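Local coordinates for protein alpha-1,2-Mannosidase (Trichoderma reesei, PDB 1HCU) that is a calcium-dependent alpha-1,2-mannosidase that probably trims alpha-1,2-linked mannose residues from high-mannose N-glycans, at residues Gln24-Ala29 / Ser429-Ile434; Asp38-Val43 / Asp447-Phe452. All blocks are in the same frame, centred on the assembly; numbering follows the deposited sequence.

In the fold
Contacts 1 and 2 lie side by side, their centres 8 Å apart, in a chain whose family, glycosyl hydrolase 47, folds as an (alpha/alpha)7 barrel. Their segments alternate along the sequence: helix 13-33 leads into strand 39-41, and strand 430-431 leads toward helix 451-465. Two probable hydrogen bonds tie them together, Ser-432 OG with Asp-448 N (3.0 Å) and Ser-429 N with Pro-42 O (3.0 Å). Contact 1 is away from the annotated sites. Contact 2 comes closer: the Glu-450 side chain is about 8 Å from that of Glu-100, a predicted proton donor, and the Ser-451 side chain about 12 Å from the bound calcium ion.

Contact 1 (Gln24-Ala29 / Ser429-Ile434)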
loop_
_atom_site.group_PDB
_atom_site.type_symbol
_atom_site.label_atom_id
_atom_site.label_comp_id
_atom_site.label_asym_id
_atom_site.label_seq_id
_atom_site.Cartn_x
_atom_site.Cartn_y
_atom_site.Cartn_z
ATOM N N GLN A 24 5.691 -13.333 14.591
ATOM C CA GLN A 24 5.462 -13.755 15.975
ATOM C C GLN A 24 6.197 -12.841 16.965
ATOM O O GLN A 24 5.609 -12.344 17.932
ATOM C CB GLN A 24 5.935 -15.207 16.164
ATOM C CG GLN A 24 5.635 -15.793 17.544
ATOM C CD GLN A 24 4.160 -16.071 17.753
ATOM O OE1 GLN A 24 3.631 -15.859 18.838
ATOM N NE2 GLN A 24 3.492 -16.553 16.718
ATOM N N THR A 25 7.485 -12.624 16.703
ATOM C CA THR A 25 8.327 -11.770 17.536
ATOM C C THR A 25 7.741 -10.348 17.613
ATOM O O THR A 25 7.519 -9.801 18.705
ATOM C CB THR A 25 9.757 -11.724 16.952
ATOM O OG1 THR A 25 10.301 -13.051 16.938
ATOM C CG2 THR A 25 10.651 -10.818 17.767
ATOM N N SER A 26 7.489 -9.765 16.445
ATOM C CA SER A 26 6.918 -8.427 16.340
ATOM C C SER A 26 5.611 -8.329 17.143
ATOM O O SER A 26 5.386 -7.356 17.867
ATOM C CB SER A 26 6.660 -8.096 14.867
ATOM O OG SER A 26 7.847 -8.264 14.103
ATOM N N TRP A 27 4.759 -9.347 17.028
ATOM C CA TRP A 27 3.501 -9.342 17.763
ATOM C C TRP A 27 3.685 -9.403 19.278
ATOM O O TRP A 27 3.104 -8.596 20.004
ATOM C CB TRP A 27 2.600 -10.495 17.326
ATOM C CG TRP A 27 1.354 -10.561 18.161
ATOM C CD1 TRP A 27 1.095 -11.427 19.191
ATOM C CD2 TRP A 27 0.245 -9.661 18.105
ATOM N NE1 TRP A 27 -0.106 -11.113 19.779
ATOM C CE2 TRP A 27 -0.649 -10.033 19.133
ATOM C CE3 TRP A 27 -0.079 -8.570 17.287
ATOM C CZ2 TRP A 27 -1.849 -9.352 19.366
ATOM C CZ3 TRP A 27 -1.277 -7.891 17.522
ATOM C CH2 TRP A 27 -2.144 -8.287 18.552
ATOM N N ASN A 28 4.477 -10.367 19.749
ATOM C CA ASN A 28 4.740 -10.520 21.182
ATOM C C ASN A 28 5.174 -9.179 21.767
ATOM O O ASN A 28 4.638 -8.715 22.780
ATOM C CB ASN A 28 5.860 -11.538 21.427
ATOM C CG ASN A 28 5.464 -12.961 21.073
ATOM O OD1 ASN A 28 6.311 -13.852 21.034
ATOM N ND2 ASN A 28 4.183 -13.186 20.828
ATOM N N ALA A 29 6.159 -8.565 21.121
ATOM C CA ALA A 29 6.669 -7.291 21.579
ATOM C C ALA A 29 5.562 -6.237 21.566
ATOM O O ALA A 29 5.398 -5.494 22.536
ATOM C CB ALA A 29 7.835 -6.853 20.710
ATOM N N SER A 429 13.127 -5.192 21.000
ATOM C CA SER A 429 12.203 -6.315 21.124
ATOM C C SER A 429 11.716 -6.901 19.794
ATOM O O SER A 429 11.206 -8.023 19.766
ATOM C CB SER A 429 10.981 -5.906 21.953
ATOM O OG SER A 429 11.371 -5.283 23.165
ATOM N N ALA A 430 11.858 -6.150 18.702
ATOM C CA ALA A 430 11.409 -6.636 17.396
ATOM C C ALA A 430 12.185 -6.051 16.216
ATOM O O ALA A 430 13.363 -6.350 16.027
ATOM C CB ALA A 430 9.916 -6.361 17.228
ATOM N N TYR A 431 11.509 -5.227 15.418
ATOM C CA TYR A 431 12.124 -4.602 14.249
ATOM C C TYR A 431 11.786 -3.118 14.217
ATOM O O TYR A 431 10.746 -2.686 14.716
ATOM C CB TYR A 431 11.654 -5.290 12.955
ATOM C CG TYR A 431 11.946 -6.779 12.920
ATOM C CD1 TYR A 431 11.083 -7.691 13.528
ATOM C CD2 TYR A 431 13.125 -7.266 12.350
ATOM C CE1 TYR A 431 11.388 -9.053 13.575
ATOM C CE2 TYR A 431 13.445 -8.629 12.392
ATOM C CZ TYR A 431 12.572 -9.515 13.010
ATOM O OH TYR A 431 12.899 -10.855 13.104
ATOM N N SER A 432 12.661 -2.336 13.611
ATOM C CA SER A 432 12.451 -0.904 13.577
ATOM C C SER A 432 12.972 -0.237 12.316
ATOM O O SER A 432 13.766 -0.810 11.571
ATOM C CB SER A 432 13.133 -0.272 14.799
ATOM O OG SER A 432 13.182 1.138 14.699
ATOM N N SER A 433 12.504 0.984 12.095
ATOM C CA SER A 433 12.926 1.790 10.963
ATOM C C SER A 433 14.402 2.069 11.188
ATOM O O SER A 433 14.854 2.153 12.332
ATOM C CB SER A 433 12.171 3.120 10.946
ATOM O OG SER A 433 10.775 2.926 11.052
ATOM N N ILE A 434 15.142 2.223 10.097
ATOM C CA ILE A 434 16.572 2.490 10.165
ATOM C C ILE A 434 16.947 3.811 9.498
ATOM O O ILE A 434 16.295 4.246 8.545
ATOM C CB ILE A 434 17.370 1.344 9.528
ATOM C CG1 ILE A 434 16.807 1.025 8.135
ATOM C CG2 ILE A 434 17.323 0.134 10.440
ATOM C CD1 ILE A 434 17.625 0.021 7.344
HETATM O O HOH W 1 9.566 -9.753 21.361
HETATM O O HOH W 2 12.057 -13.303 14.931
#
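Ser-26 OG meets the rim of the Tyr-431 ring near the ring plane, 3.3 Å from Tyr-431 CD1. The hydroxyl is also gripped by two hydrogen bonds from outside the pair, to the carbonyl of Ala-22 one turn back in the same helix and from the indole NH of Trp-453, whose ring meets that of Tyr-431. With OG anti to the carbonyl carbon (chi1 -54°), the hydroxyl sits beside its own backbone N, within range of that earlier carbonyl. Thr-25 does likewise: its OG1 bonds to Ala-21 O, while its methyl, CG2, packs 3.5 Å from Ser-429 O. A water joins Thr-25 OG1 (2.7 Å) to Tyr-431 OH, and another donates to Ser-429 O at 2.9 Å and weakly to Thr-25 O. Farther along the helix, Ala-29 CB rests 3.5 Å from Ser-429 CB. Ala-430 CB points at the helix and lies 3.7 Å from Ser-26 CA, so small residues let strand 430-431 come near the helix backbone. Ser-429 OG turns to Asn-45 instead. Direct contact between the helix and residues 429-431 is therefore van der Waals touch, and the polar links across it run through two waters.

Contact 2 (Asp38-Val43 / Asp447-Phe452); sequences DDLHPV and DDMESF
Asp-447 reaches across to Val-43 with one carboxylate oxygen, OD1, which accepts the backbone N-H of Val-43 at 2.7 Å, the donor lying nearly on the line of the C-O bond. Its CG stands anti to the backbone N (chi1 -168°), carrying the carboxylate over to the other segment. Packing is tight there, with Val-43 CB only 3.0 Å from OD1, while the second oxygen, OD2, is bonded to Ser-44 OG. An alanine in place of Asp-447 would probably leave Val-43 N and Ser-44 OG without these acceptors and leave the chain at Val-43 freer to move. The carboxylate also lies beside His-41, OD2 3.5 Å from His-41 CB, its plane 72° from that of the imidazole. One face of that ring takes the backbone oxygen of Asp-447, 3.4 Å above the plane and displaced toward the rim; the ring's NE2 bonds to Asp-48. Met-449 starts extended, CG anti to its backbone N, then bends at chi3 (93°), bringing the methyl CE to 3.8 Å from Leu-40 CD2. Its CB touches Pro-42 CD. Between the backbones, a weak bond from Met-449 N to Leu-40 O is joined by a water that accepts from Leu-40 N and donates to Met-449 O, both at 2.8 Å. Strand 39-41 thus lies between its antiparallel partner, strand 46-48, and the chain entering helix 451-465, with helix 13-33 packed against Leu-40 and Met-449.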
loop_
_atom_site.group_PDB
_atom_site.type_symbol
_atom_site.label_atom_id
_atom_site.label_comp_id
_atom_site.label_asym_id
_atom_site.label_seq_id
_atom_site.Cartn_x
_atom_site.Cartn_y
_atom_site.Cartn_z
ATOM N N ASP A 38 -1.598 2.284 19.160
ATOM C CA ASP A 38 -1.366 2.048 17.740
ATOM C C ASP A 38 -0.049 1.389 17.335
ATOM O O ASP A 38 -0.056 0.366 16.647
ATOM C CB ASP A 38 -1.534 3.350 16.945
ATOM C CG ASP A 38 -2.923 3.935 17.075
ATOM O OD1 ASP A 38 -3.911 3.173 17.007
ATOM O OD2 ASP A 38 -3.032 5.166 17.237
ATOM N N ASP A 39 1.077 1.963 17.745
ATOM C CA ASP A 39 2.369 1.413 17.346
ATOM C C ASP A 39 3.383 1.225 18.469
ATOM O O ASP A 39 3.375 1.934 19.470
ATOM C CB ASP A 39 3.003 2.297 16.264
ATOM C CG ASP A 39 2.100 2.499 15.065
ATOM O OD1 ASP A 39 1.761 1.506 14.391
ATOM O OD2 ASP A 39 1.726 3.655 14.794
ATOM N N LEU A 40 4.277 0.265 18.267
ATOM C CA LEU A 40 5.322 -0.035 19.231
ATOM C C LEU A 40 6.664 0.562 18.820
ATOM O O LEU A 40 7.005 0.615 17.634
ATOM C CB LEU A 40 5.494 -1.545 19.372
ATOM C CG LEU A 40 6.758 -1.989 20.123
ATOM C CD1 LEU A 40 6.547 -1.864 21.634
ATOM C CD2 LEU A 40 7.078 -3.433 19.749
ATOM N N HIS A 41 7.410 1.024 19.817
ATOM C CA HIS A 41 8.745 1.561 19.603
ATOM C C HIS A 41 9.609 0.497 20.260
ATOM O O HIS A 41 9.833 0.517 21.472
ATOM C CB HIS A 41 8.896 2.917 20.285
ATOM C CG HIS A 41 8.033 3.984 19.688
ATOM N ND1 HIS A 41 8.013 5.278 20.156
ATOM C CD2 HIS A 41 7.159 3.948 18.654
ATOM C CE1 HIS A 41 7.166 5.996 19.442
ATOM N NE2 HIS A 41 6.635 5.212 18.523
ATOM N N PRO A 42 10.084 -0.465 19.455
ATOM C CA PRO A 42 10.922 -1.615 19.818
ATOM C C PRO A 42 12.168 -1.390 20.679
ATOM O O PRO A 42 12.564 -2.284 21.426
ATOM C CB PRO A 42 11.243 -2.248 18.461
ATOM C CG PRO A 42 11.247 -1.076 17.542
ATOM C CD PRO A 42 10.037 -0.301 17.990
ATOM N N VAL A 43 12.788 -0.218 20.587
ATOM C CA VAL A 43 13.983 0.035 21.386
ATOM C C VAL A 43 13.627 0.577 22.765
ATOM O O VAL A 43 13.944 -0.032 23.792
ATOM C CB VAL A 43 14.927 1.036 20.704
ATOM C CG1 VAL A 43 16.229 1.127 21.499
ATOM C CG2 VAL A 43 15.202 0.605 19.271
ATOM N N ASP A 447 13.834 3.744 16.209
ATOM C CA ASP A 447 12.881 3.322 17.233
ATOM C C ASP A 447 11.404 3.472 16.860
ATOM O O ASP A 447 10.670 4.257 17.461
ATOM C CB ASP A 447 13.185 4.079 18.532
ATOM C CG ASP A 447 12.452 3.508 19.731
ATOM O OD1 ASP A 447 12.289 2.269 19.805
ATOM O OD2 ASP A 447 12.056 4.303 20.609
ATOM N N ASP A 448 10.965 2.707 15.867
ATOM C CA ASP A 448 9.575 2.755 15.430
ATOM C C ASP A 448 9.223 1.541 14.574
ATOM O O ASP A 448 10.019 1.088 13.761
ATOM C CB ASP A 448 9.302 4.044 14.654
ATOM C CG ASP A 448 7.889 4.099 14.098
ATOM O OD1 ASP A 448 6.919 4.030 14.886
ATOM O OD2 ASP A 448 7.749 4.208 12.862
ATOM N N MET A 449 8.026 1.011 14.785
ATOM C CA MET A 449 7.554 -0.153 14.051
ATOM C C MET A 449 6.135 0.131 13.555
ATOM O O MET A 449 5.153 -0.110 14.256
ATOM C CB MET A 449 7.585 -1.388 14.964
ATOM C CG MET A 449 7.197 -2.693 14.284
ATOM S SD MET A 449 7.767 -4.186 15.190
ATOM C CE MET A 449 6.343 -4.553 16.187
ATOM N N GLU A 450 6.049 0.660 12.340
ATOM C CA GLU A 450 4.774 1.005 11.723
ATOM C C GLU A 450 3.855 -0.202 11.572
ATOM O O GLU A 450 4.318 -1.330 11.391
ATOM C CB GLU A 450 5.025 1.639 10.360
ATOM C CG GLU A 450 5.751 2.964 10.442
ATOM C CD GLU A 450 4.833 4.107 10.807
ATOM O OE1 GLU A 450 5.348 5.195 11.139
ATOM O OE2 GLU A 450 3.596 3.924 10.753
ATOM N N SER A 451 2.550 0.049 11.626
ATOM C CA SER A 451 1.576 -1.028 11.511
ATOM C C SER A 451 1.644 -1.787 10.178
ATOM O O SER A 451 1.412 -2.997 10.148
ATOM C CB SER A 451 0.154 -0.489 11.753
ATOM O OG SER A 451 -0.284 0.354 10.703
ATOM N N PHE A 452 1.963 -1.099 9.081
ATOM C CA PHE A 452 2.038 -1.793 7.794
ATOM C C PHE A 452 3.137 -2.873 7.768
ATOM O O PHE A 452 3.214 -3.678 6.842
ATOM C CB PHE A 452 2.200 -0.792 6.635
ATOM C CG PHE A 452 3.302 0.214 6.829
ATOM C CD1 PHE A 452 4.626 -0.190 6.865
ATOM C CD2 PHE A 452 3.011 1.574 6.935
ATOM C CE1 PHE A 452 5.651 0.736 7.001
ATOM C CE2 PHE A 452 4.032 2.513 7.073
ATOM C CZ PHE A 452 5.358 2.092 7.104
HETATM O O HOH W 3 3.705 -1.557 16.186
#